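Local coordinates for probable glutamine-binding lipoprotein GlnH (GLNBP) (Mycobacterium tuberculosis, PDB 6H20), which probably serves as an extracellular solute-binding lipoprotein for amino acids such as aspartate, glutamate and asparagine, in signalling that controls protein kinase G and glutamate metabolism, at residues Val5-Met10 / Val184-Val189; Val156-Gly161 / Ile179-Val184; Lys162-Val166 / Arg201-Ser207. One frame throughout, in Å; residues are numbered along the deposited sequence.

Contact 1 of 3, residues Val5-Met10 / Val184-Val189; sequences VGMEIM and VIVSVV
Residues Val5-Met10 run antiparallel to strand 184-188, adding a short edge strand, Glu8-Ile9. Both backbones are extended except at Gly6 (104/14°), where a CB would clash with Val189 CG2, and at Val189 (-74/-48°). Glu8 and Ser187, on one face, form the hydrogen-bonded pair (CA-CA 5.2 Å): Glu8 N to Ser187 O 2.9 Å, Ser187 N to Glu8 O 2.8 Å. Ile9 and Val186, on the other face, form the non-hydrogen-bonded pair (CA-CA 4.5 Å); Met10 N then donates to Ile185 O at 2.8 Å. One water donates to Val5 O (2.5 Å) and accepts from Val189 N (3.0 Å); another does so with Met10 O (2.7 Å) and Ile185 N (3.1 Å). Met7 (chi1, chi2 t) sets CG 3.6 Å from Val186 CG1, Ile9 CG2 lies 4.0 Å from Val184 CG1, and Met10 (m, t) puts SD 3.7 Å from Ile185 CG2. Ser187 OG (chi1 p) bonds to Arg168, which also binds Gly6 O. Three main-chain bonds thus set the register, supplemented by apolar contacts.

Contact 2 of 3, residues Val156-Gly161 / Ile179-Val184; sequences VSDLSG and IAPPPV
Two loops meet here at the rim of the domain that carries strands 163-167 and 184-188, each loop leading into one of these neighbouring parallel strands. Val156-Leu159 have helical phi/psi without the regular helix bonds, phi running from -59° to -75° and psi from -40° to -18°, and Leu159 N is bonded to Val156 O at 2.9 Å; Ser160 then becomes extended (-57/129°) and Gly161 takes positive phi (74/-4°). In the other segment, Ile179-Val184 are extended throughout, the three consecutive prolines having psi of 150-168°, and the Ala180-Pro181 peptide is cis. The closest CA pair is Ser160-Pro183, at 4.3 Å. Two direct hydrogen bonds join the loops: Ser160 OG (chi1 m) donates to Pro181 O at 2.6 Å, and Gly161 N donates to Pro182 O at 3.0 Å. A water gives 2.8 Å bonds to both Ser160 OG and Ala180 O. The strands that follow belong to a right-handed beta-alpha-beta crossover through helix 171-176, a standard element of type 2 periplasmic-binding folds. Among apolar groups, Ile179 (chi1 m, chi2 t) places CG1 3.8 Å from Val156 CG1 and CD1 3.9 Å from Leu159 CD1. Leu159 (m, t) has CB 4.3 Å from CG of Pro183, the last proline, and Leu159 O is 3.3 Å from Pro183 CB, while both side chains touch Val164 of strand 163-167.

Contact 3 of 3, residues Lys162-Val166 / Arg201-Ser207; sequences KRVCV and REIDAVS
Lys162 (chi1 m), its CB 3.8 Å from Asp204 OD2, leads into strand 163-166, which runs parallel to strand 205-207 with axes 4.7 Å apart and inclined at 40°, as neighbours in the alpha/beta domain of a type 2 periplasmic-binding fold. Arg163 CA is 4.9 Å from Ile203 CA. Arg163 N donates to Asp204 OD2 (2.8 Å), while Arg163 O accepts from Asp204 N (2.8 Å) and Ala205 N (3.1 Å). With chi1 m, chi2 t and chi3 m, its guanidinium makes a bidentate salt bridge, NE to Asp204 OD2 at 3.1 Å and NH2 to Asp204 OD1 at 2.9 Å. Val164 pairs with Ala205 (CA-CA 4.9 Å). Cys165 pairs with Val206 (4.8 Å) on the other face, where Val206 packs on the pocket residue Trp191; Cys165 N donates to Ala205 O at 2.9 Å, and Cys165 O accepts a weak 3.4 Å bond from Ser207 N. Cys165 SG forms a disulfide with Cys194 of helix 191-199. One carboxylate, Asp204, thus holds both backbone N and guanidinium of Arg163 where strand pairing starts.

Strand 163-167 is central to the arrangement: it lies between strand 184-188 and strand 205-207, so contact 3 is on one side of it and contact 1 on the outer edge of strand 184-188, their centres 10 Å apart. Contact 2, about 11 Å from contact 3 and 16 Å from contact 1, joins the loops that feed strands 163-167 and 184-188. It shares Val184 with contact 1; Val184 N and O lie 2.8 Å from Lys162 O and 2.9 Å from Val164 N, respectively. In sequence, the N-terminal segment comes first, followed by 156-161, 162-166, 179-184, 184-189 and 201-207. The N-terminal tail is thereby attached to the sheet of a domain contributing Trp191 and Asp209 to the asparagine pocket.

Contact 1 of 3, residues Val5-Met10 / Val184-Val189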
loop_
_atom_site.group_PDB
_atom_site.type_symbol
_atom_site.label_atom_id
_atom_site.label_comp_id
_atom_site.label_asym_id
_atom_site.label_seq_id
_atom_site.Cartn_x
_atom_site.Cartn_y
_atom_site.Cartn_z
ATOM N N VAL A 5 -20.995 1.010 -1.139
ATOM C CA VAL A 5 -21.337 2.224 -0.411
ATOM C C VAL A 5 -20.139 3.165 -0.396
ATOM O O VAL A 5 -18.988 2.740 -0.220
ATOM C CB VAL A 5 -21.817 1.872 1.008
ATOM C CG1 VAL A 5 -21.968 3.127 1.859
ATOM C CG2 VAL A 5 -23.132 1.104 0.940
ATOM N N GLY A 6 -20.403 4.449 -0.612
ATOM C CA GLY A 6 -19.383 5.472 -0.518
ATOM C C GLY A 6 -18.868 6.013 -1.835
ATOM O O GLY A 6 -17.840 6.691 -1.839
ATOM N N MET A 7 -19.555 5.756 -2.940
ATOM C CA MET A 7 -19.098 6.216 -4.247
ATOM C C MET A 7 -19.481 7.677 -4.455
ATOM O O MET A 7 -20.643 8.062 -4.274
ATOM C CB MET A 7 -19.738 5.345 -5.327
ATOM C CG MET A 7 -19.373 5.679 -6.762
ATOM S SD MET A 7 -20.167 4.483 -7.872
ATOM C CE MET A 7 -19.501 2.977 -7.176
ATOM N N GLU A 8 -18.507 8.495 -4.841
ATOM C CA GLU A 8 -18.716 9.927 -4.999
ATOM C C GLU A 8 -18.113 10.382 -6.316
ATOM O O GLU A 8 -16.929 10.142 -6.573
ATOM C CB GLU A 8 -18.039 10.698 -3.856
ATOM C CG GLU A 8 -18.474 10.254 -2.478
ATOM C CD GLU A 8 -17.597 10.808 -1.372
ATOM O OE1 GLU A 8 -16.834 11.760 -1.625
ATOM O OE2 GLU A 8 -17.671 10.273 -0.250
ATOM N N ILE A 9 -18.910 11.052 -7.137
ATOM C CA ILE A 9 -18.366 11.787 -8.274
ATOM C C ILE A 9 -17.835 13.126 -7.769
ATOM O O ILE A 9 -18.597 13.970 -7.281
ATOM C CB ILE A 9 -19.424 11.967 -9.374
ATOM C CG1 ILE A 9 -20.014 10.613 -9.789
ATOM C CG2 ILE A 9 -18.827 12.704 -10.568
ATOM C CD1 ILE A 9 -21.322 10.713 -10.581
ATOM N N MET A 10 -16.517 13.321 -7.859
ATOM C CA MET A 10 -15.895 14.491 -7.264
ATOM C C MET A 10 -16.199 15.748 -8.087
ATOM O O MET A 10 -16.456 15.660 -9.290
ATOM C CB MET A 10 -14.388 14.267 -7.171
ATOM C CG MET A 10 -14.012 13.272 -6.081
ATOM S SD MET A 10 -12.234 12.976 -5.917
ATOM C CE MET A 10 -11.549 14.351 -6.817
ATOM N N VAL A 184 -13.328 12.482 -15.374
ATOM C CA VAL A 184 -14.375 12.494 -14.359
ATOM C C VAL A 184 -13.893 11.588 -13.234
ATOM O O VAL A 184 -13.691 10.387 -13.440
ATOM C CB VAL A 184 -15.700 11.983 -14.941
ATOM C CG1 VAL A 184 -16.722 11.804 -13.831
ATOM C CG2 VAL A 184 -16.206 12.930 -16.020
ATOM N N ILE A 185 -13.673 12.149 -12.053
ATOM C CA ILE A 185 -13.049 11.392 -10.973
ATOM C C ILE A 185 -14.130 10.847 -10.055
ATOM O O ILE A 185 -14.917 11.615 -9.487
ATOM C CB ILE A 185 -12.021 12.228 -10.203
ATOM C CG1 ILE A 185 -10.956 12.783 -11.169
ATOM C CG2 ILE A 185 -11.371 11.369 -9.111
ATOM C CD1 ILE A 185 -9.915 13.692 -10.492
ATOM N N VAL A 186 -14.171 9.525 -9.929
ATOM C CA VAL A 186 -15.110 8.817 -9.070
ATOM C C VAL A 186 -14.301 8.231 -7.924
ATOM O O VAL A 186 -13.363 7.456 -8.152
ATOM C CB VAL A 186 -15.837 7.709 -9.849
ATOM C CG1 VAL A 186 -16.790 6.944 -8.929
ATOM C CG2 VAL A 186 -16.573 8.295 -11.048
ATOM N N SER A 187 -14.625 8.615 -6.694
ATOM C CA SER A 187 -13.860 8.134 -5.554
ATOM C C SER A 187 -14.687 7.164 -4.717
ATOM O O SER A 187 -15.920 7.245 -4.680
ATOM C CB SER A 187 -13.286 9.280 -4.711
ATOM O OG SER A 187 -14.279 9.948 -3.941
ATOM N N VAL A 188 -13.992 6.233 -4.065
ATOM C CA VAL A 188 -14.601 5.162 -3.278
ATOM C C VAL A 188 -13.792 4.958 -2.000
ATOM O O VAL A 188 -12.733 5.553 -1.806
ATOM C CB VAL A 188 -14.690 3.840 -4.066
ATOM C CG1 VAL A 188 -15.625 3.994 -5.275
ATOM C CG2 VAL A 188 -13.294 3.390 -4.477
ATOM N N VAL A 189 -14.291 4.078 -1.128
ATOM C CA VAL A 189 -13.579 3.779 0.114
ATOM C C VAL A 189 -12.350 2.918 -0.149
ATOM O O VAL A 189 -11.262 3.189 0.376
ATOM C CB VAL A 189 -14.517 3.112 1.136
ATOM C CG1 VAL A 189 -13.723 2.706 2.380
ATOM C CG2 VAL A 189 -15.640 4.048 1.503
HETATM O O HOH W 1 -17.042 3.228 -1.789
HETATM O O HOH W 2 -15.169 14.762 -11.520
#

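Contact 2 of 3, residues Val156-Gly161 / Ile179-Val184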
loop_
_atom_site.group_PDB
_atom_site.type_symbol
_atom_site.label_atom_id
_atom_site.label_comp_id
_atom_site.label_asym_id
_atom_site.label_seq_id
_atom_site.Cartn_x
_atom_site.Cartn_y
_atom_site.Cartn_z
ATOM N N VAL A 156 -2.220 7.765 -20.675
ATOM C CA VAL A 156 -2.778 8.671 -19.675
ATOM C C VAL A 156 -3.767 9.644 -20.302
ATOM O O VAL A 156 -4.820 9.936 -19.721
ATOM C CB VAL A 156 -1.644 9.396 -18.934
ATOM C CG1 VAL A 156 -2.211 10.416 -17.957
ATOM C CG2 VAL A 156 -0.803 8.384 -18.208
ATOM N N SER A 157 -3.452 10.161 -21.497
ATOM C CA SER A 157 -4.324 11.163 -22.100
ATOM C C SER A 157 -5.696 10.597 -22.445
ATOM O O SER A 157 -6.664 11.358 -22.531
ATOM C CB SER A 157 -3.658 11.801 -23.329
ATOM O OG SER A 157 -3.415 10.839 -24.343
ATOM N N ASP A 158 -5.806 9.276 -22.601
ATOM C CA ASP A 158 -7.100 8.644 -22.856
ATOM C C ASP A 158 -8.047 8.761 -21.667
ATOM O O ASP A 158 -9.258 8.567 -21.829
ATOM C CB ASP A 158 -6.896 7.162 -23.178
ATOM C CG ASP A 158 -6.190 6.941 -24.507
ATOM O OD1 ASP A 158 -6.286 7.819 -25.396
ATOM O OD2 ASP A 158 -5.545 5.885 -24.671
ATOM N N LEU A 159 -7.523 9.047 -20.475
ATOM C CA LEU A 159 -8.350 9.185 -19.288
ATOM C C LEU A 159 -9.129 10.492 -19.259
ATOM O O LEU A 159 -10.141 10.572 -18.553
ATOM C CB LEU A 159 -7.473 9.083 -18.037
ATOM C CG LEU A 159 -6.746 7.737 -17.910
ATOM C CD1 LEU A 159 -5.982 7.688 -16.585
ATOM C CD2 LEU A 159 -7.730 6.572 -18.028
ATOM N N SER A 160 -8.680 11.507 -19.999
ATOM C CA SER A 160 -9.360 12.798 -20.007
ATOM C C SER A 160 -10.815 12.629 -20.431
ATOM O O SER A 160 -11.114 11.993 -21.446
ATOM C CB SER A 160 -8.649 13.750 -20.969
ATOM O OG SER A 160 -7.334 14.055 -20.528
ATOM N N GLY A 161 -11.719 13.189 -19.632
ATOM C CA GLY A 161 -13.138 13.090 -19.899
ATOM C C GLY A 161 -13.769 11.746 -19.612
ATOM O O GLY A 161 -14.990 11.621 -19.748
ATOM N N ILE A 179 -4.070 15.268 -14.293
ATOM C CA ILE A 179 -4.340 15.024 -15.702
ATOM C C ILE A 179 -5.122 16.191 -16.285
ATOM O O ILE A 179 -6.096 16.671 -15.689
ATOM C CB ILE A 179 -5.071 13.686 -15.881
ATOM C CG1 ILE A 179 -4.152 12.542 -15.467
ATOM C CG2 ILE A 179 -5.504 13.500 -17.322
ATOM C CD1 ILE A 179 -4.876 11.198 -15.350
ATOM N N ALA A 180 -4.704 16.642 -17.468
ATOM C CA ALA A 180 -5.304 17.791 -18.137
ATOM C C ALA A 180 -5.613 17.400 -19.576
ATOM O O ALA A 180 -4.704 16.951 -20.302
ATOM C CB ALA A 180 -4.345 18.982 -18.100
ATOM N N PRO A 181 -6.871 17.519 -20.037
ATOM C CA PRO A 181 -8.062 17.857 -19.250
ATOM C C PRO A 181 -8.404 16.734 -18.271
ATOM O O PRO A 181 -8.010 15.590 -18.500
ATOM C CB PRO A 181 -9.171 17.991 -20.308
ATOM C CG PRO A 181 -8.473 18.061 -21.623
ATOM C CD PRO A 181 -7.177 17.353 -21.467
ATOM N N PRO A 182 -9.117 17.061 -17.192
ATOM C CA PRO A 182 -9.311 16.083 -16.127
ATOM C C PRO A 182 -10.191 14.933 -16.578
ATOM O O PRO A 182 -11.075 15.100 -17.440
ATOM C CB PRO A 182 -9.998 16.901 -15.019
ATOM C CG PRO A 182 -9.549 18.315 -15.280
ATOM C CD PRO A 182 -9.559 18.404 -16.785
ATOM N N PRO A 183 -9.993 13.746 -16.019
ATOM C CA PRO A 183 -11.040 12.728 -16.060
ATOM C C PRO A 183 -12.215 13.187 -15.216
ATOM O O PRO A 183 -12.131 14.144 -14.441
ATOM C CB PRO A 183 -10.376 11.510 -15.404
ATOM C CG PRO A 183 -8.951 11.887 -15.162
ATOM C CD PRO A 183 -8.889 13.365 -15.129
ATOM N N VAL A 184 -13.328 12.482 -15.374
ATOM C CA VAL A 184 -14.375 12.494 -14.359
ATOM C C VAL A 184 -13.893 11.588 -13.234
ATOM O O VAL A 184 -13.691 10.387 -13.440
ATOM C CB VAL A 184 -15.700 11.983 -14.941
ATOM C CG1 VAL A 184 -16.722 11.804 -13.831
ATOM C CG2 VAL A 184 -16.206 12.930 -16.020
HETATM O O HOH W 3 -4.936 14.584 -21.825
#

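Contact 3 of 3, residues Lys162-Val166 / Arg201-Ser207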
loop_
_atom_site.group_PDB
_atom_site.type_symbol
_atom_site.label_atom_id
_atom_site.label_comp_id
_atom_site.label_asym_id
_atom_site.label_seq_id
_atom_site.Cartn_x
_atom_site.Cartn_y
_atom_site.Cartn_z
ATOM N N LYS A 162 -12.993 10.737 -19.222
ATOM C CA LYS A 162 -13.525 9.419 -18.902
ATOM C C LYS A 162 -13.652 9.257 -17.389
ATOM O O LYS A 162 -13.046 9.995 -16.607
ATOM C CB LYS A 162 -12.625 8.320 -19.481
ATOM C CG LYS A 162 -12.427 8.432 -20.996
ATOM C CD LYS A 162 -13.537 7.750 -21.767
ATOM C CE LYS A 162 -13.189 7.629 -23.254
ATOM N NZ LYS A 162 -11.724 7.397 -23.471
ATOM N N ARG A 163 -14.463 8.283 -16.981
ATOM C CA ARG A 163 -14.747 8.055 -15.564
ATOM C C ARG A 163 -13.650 7.165 -14.986
ATOM O O ARG A 163 -13.543 5.991 -15.340
ATOM C CB ARG A 163 -16.126 7.421 -15.385
ATOM C CG ARG A 163 -17.283 8.322 -15.804
ATOM C CD ARG A 163 -18.561 7.517 -15.980
ATOM N NE ARG A 163 -18.376 6.424 -16.924
ATOM C CZ ARG A 163 -19.228 5.413 -17.078
ATOM N NH1 ARG A 163 -20.331 5.356 -16.340
ATOM N NH2 ARG A 163 -18.973 4.460 -17.967
ATOM N N VAL A 164 -12.843 7.719 -14.086
ATOM C CA VAL A 164 -11.700 7.020 -13.507
ATOM C C VAL A 164 -11.918 6.906 -12.007
ATOM O O VAL A 164 -12.157 7.916 -11.333
ATOM C CB VAL A 164 -10.395 7.775 -13.806
ATOM C CG1 VAL A 164 -9.214 7.081 -13.162
ATOM C CG2 VAL A 164 -10.197 7.907 -15.309
ATOM N N CYS A 165 -11.808 5.685 -11.488
ATOM C CA CYS A 165 -12.036 5.403 -10.075
ATOM C C CYS A 165 -10.732 5.406 -9.290
ATOM O O CYS A 165 -9.728 4.818 -9.720
ATOM C CB CYS A 165 -12.713 4.041 -9.933
ATOM S SG CYS A 165 -13.274 3.647 -8.248
ATOM N N VAL A 166 -10.774 6.037 -8.107
ATOM C CA VAL A 166 -9.668 6.033 -7.151
ATOM C C VAL A 166 -10.244 5.930 -5.748
ATOM O O VAL A 166 -11.339 6.425 -5.470
ATOM C CB VAL A 166 -8.767 7.288 -7.241
ATOM C CG1 VAL A 166 -7.943 7.260 -8.521
ATOM C CG2 VAL A 166 -9.610 8.539 -7.128
ATOM N N ARG A 201 -19.997 -1.404 -15.039
ATOM C CA ARG A 201 -19.889 -0.373 -16.076
ATOM C C ARG A 201 -20.320 1.006 -15.575
ATOM O O ARG A 201 -20.876 1.809 -16.330
ATOM C CB ARG A 201 -20.633 -0.774 -17.357
ATOM C CG ARG A 201 -20.280 -2.173 -17.829
ATOM C CD ARG A 201 -20.676 -2.393 -19.277
ATOM N NE ARG A 201 -19.715 -3.244 -19.976
ATOM C CZ ARG A 201 -19.902 -4.537 -20.226
ATOM N NH1 ARG A 201 -21.019 -5.135 -19.835
ATOM N NH2 ARG A 201 -18.974 -5.232 -20.871
ATOM N N GLU A 202 -20.050 1.293 -14.302
ATOM C CA GLU A 202 -20.307 2.602 -13.718
ATOM C C GLU A 202 -19.108 3.526 -13.825
ATOM O O GLU A 202 -19.216 4.707 -13.468
ATOM C CB GLU A 202 -20.710 2.442 -12.253
ATOM C CG GLU A 202 -21.993 1.657 -12.105
ATOM C CD GLU A 202 -22.313 1.305 -10.674
ATOM O OE1 GLU A 202 -21.398 1.322 -9.827
ATOM O OE2 GLU A 202 -23.492 0.995 -10.399
ATOM N N ILE A 203 -17.979 3.004 -14.307
ATOM C CA ILE A 203 -16.757 3.760 -14.545
ATOM C C ILE A 203 -16.100 3.173 -15.791
ATOM O O ILE A 203 -16.522 2.142 -16.317
ATOM C CB ILE A 203 -15.779 3.674 -13.349
ATOM C CG1 ILE A 203 -15.485 2.202 -13.057
ATOM C CG2 ILE A 203 -16.348 4.386 -12.120
ATOM C CD1 ILE A 203 -14.356 1.982 -12.059
ATOM N N ASP A 204 -15.028 3.818 -16.245
ATOM C CA ASP A 204 -14.322 3.372 -17.440
ATOM C C ASP A 204 -12.942 2.794 -17.169
ATOM O O ASP A 204 -12.466 1.960 -17.953
ATOM C CB ASP A 204 -14.193 4.536 -18.425
ATOM C CG ASP A 204 -15.538 5.116 -18.785
ATOM O OD1 ASP A 204 -16.379 4.349 -19.302
ATOM O OD2 ASP A 204 -15.763 6.315 -18.515
ATOM N N ALA A 205 -12.299 3.193 -16.076
ATOM C CA ALA A 205 -10.969 2.696 -15.765
ATOM C C ALA A 205 -10.693 2.908 -14.285
ATOM O O ALA A 205 -11.368 3.692 -13.608
ATOM C CB ALA A 205 -9.902 3.409 -16.602
ATOM N N VAL A 206 -9.688 2.189 -13.790
ATOM C CA VAL A 206 -9.168 2.369 -12.440
ATOM C C VAL A 206 -7.697 2.736 -12.569
ATOM O O VAL A 206 -7.001 2.196 -13.431
ATOM C CB VAL A 206 -9.318 1.067 -11.629
ATOM C CG1 VAL A 206 -8.891 1.283 -10.174
ATOM C CG2 VAL A 206 -10.749 0.590 -11.686
ATOM N N SER A 207 -7.204 3.638 -11.723
ATOM C CA SER A 207 -5.780 3.952 -11.764
ATOM C C SER A 207 -5.199 3.917 -10.361
ATOM O O SER A 207 -5.604 4.704 -9.497
ATOM C CB SER A 207 -5.500 5.306 -12.421
ATOM O OG SER A 207 -4.095 5.536 -12.490
HETATM O O HOH W 4 -19.977 2.018 -19.616
#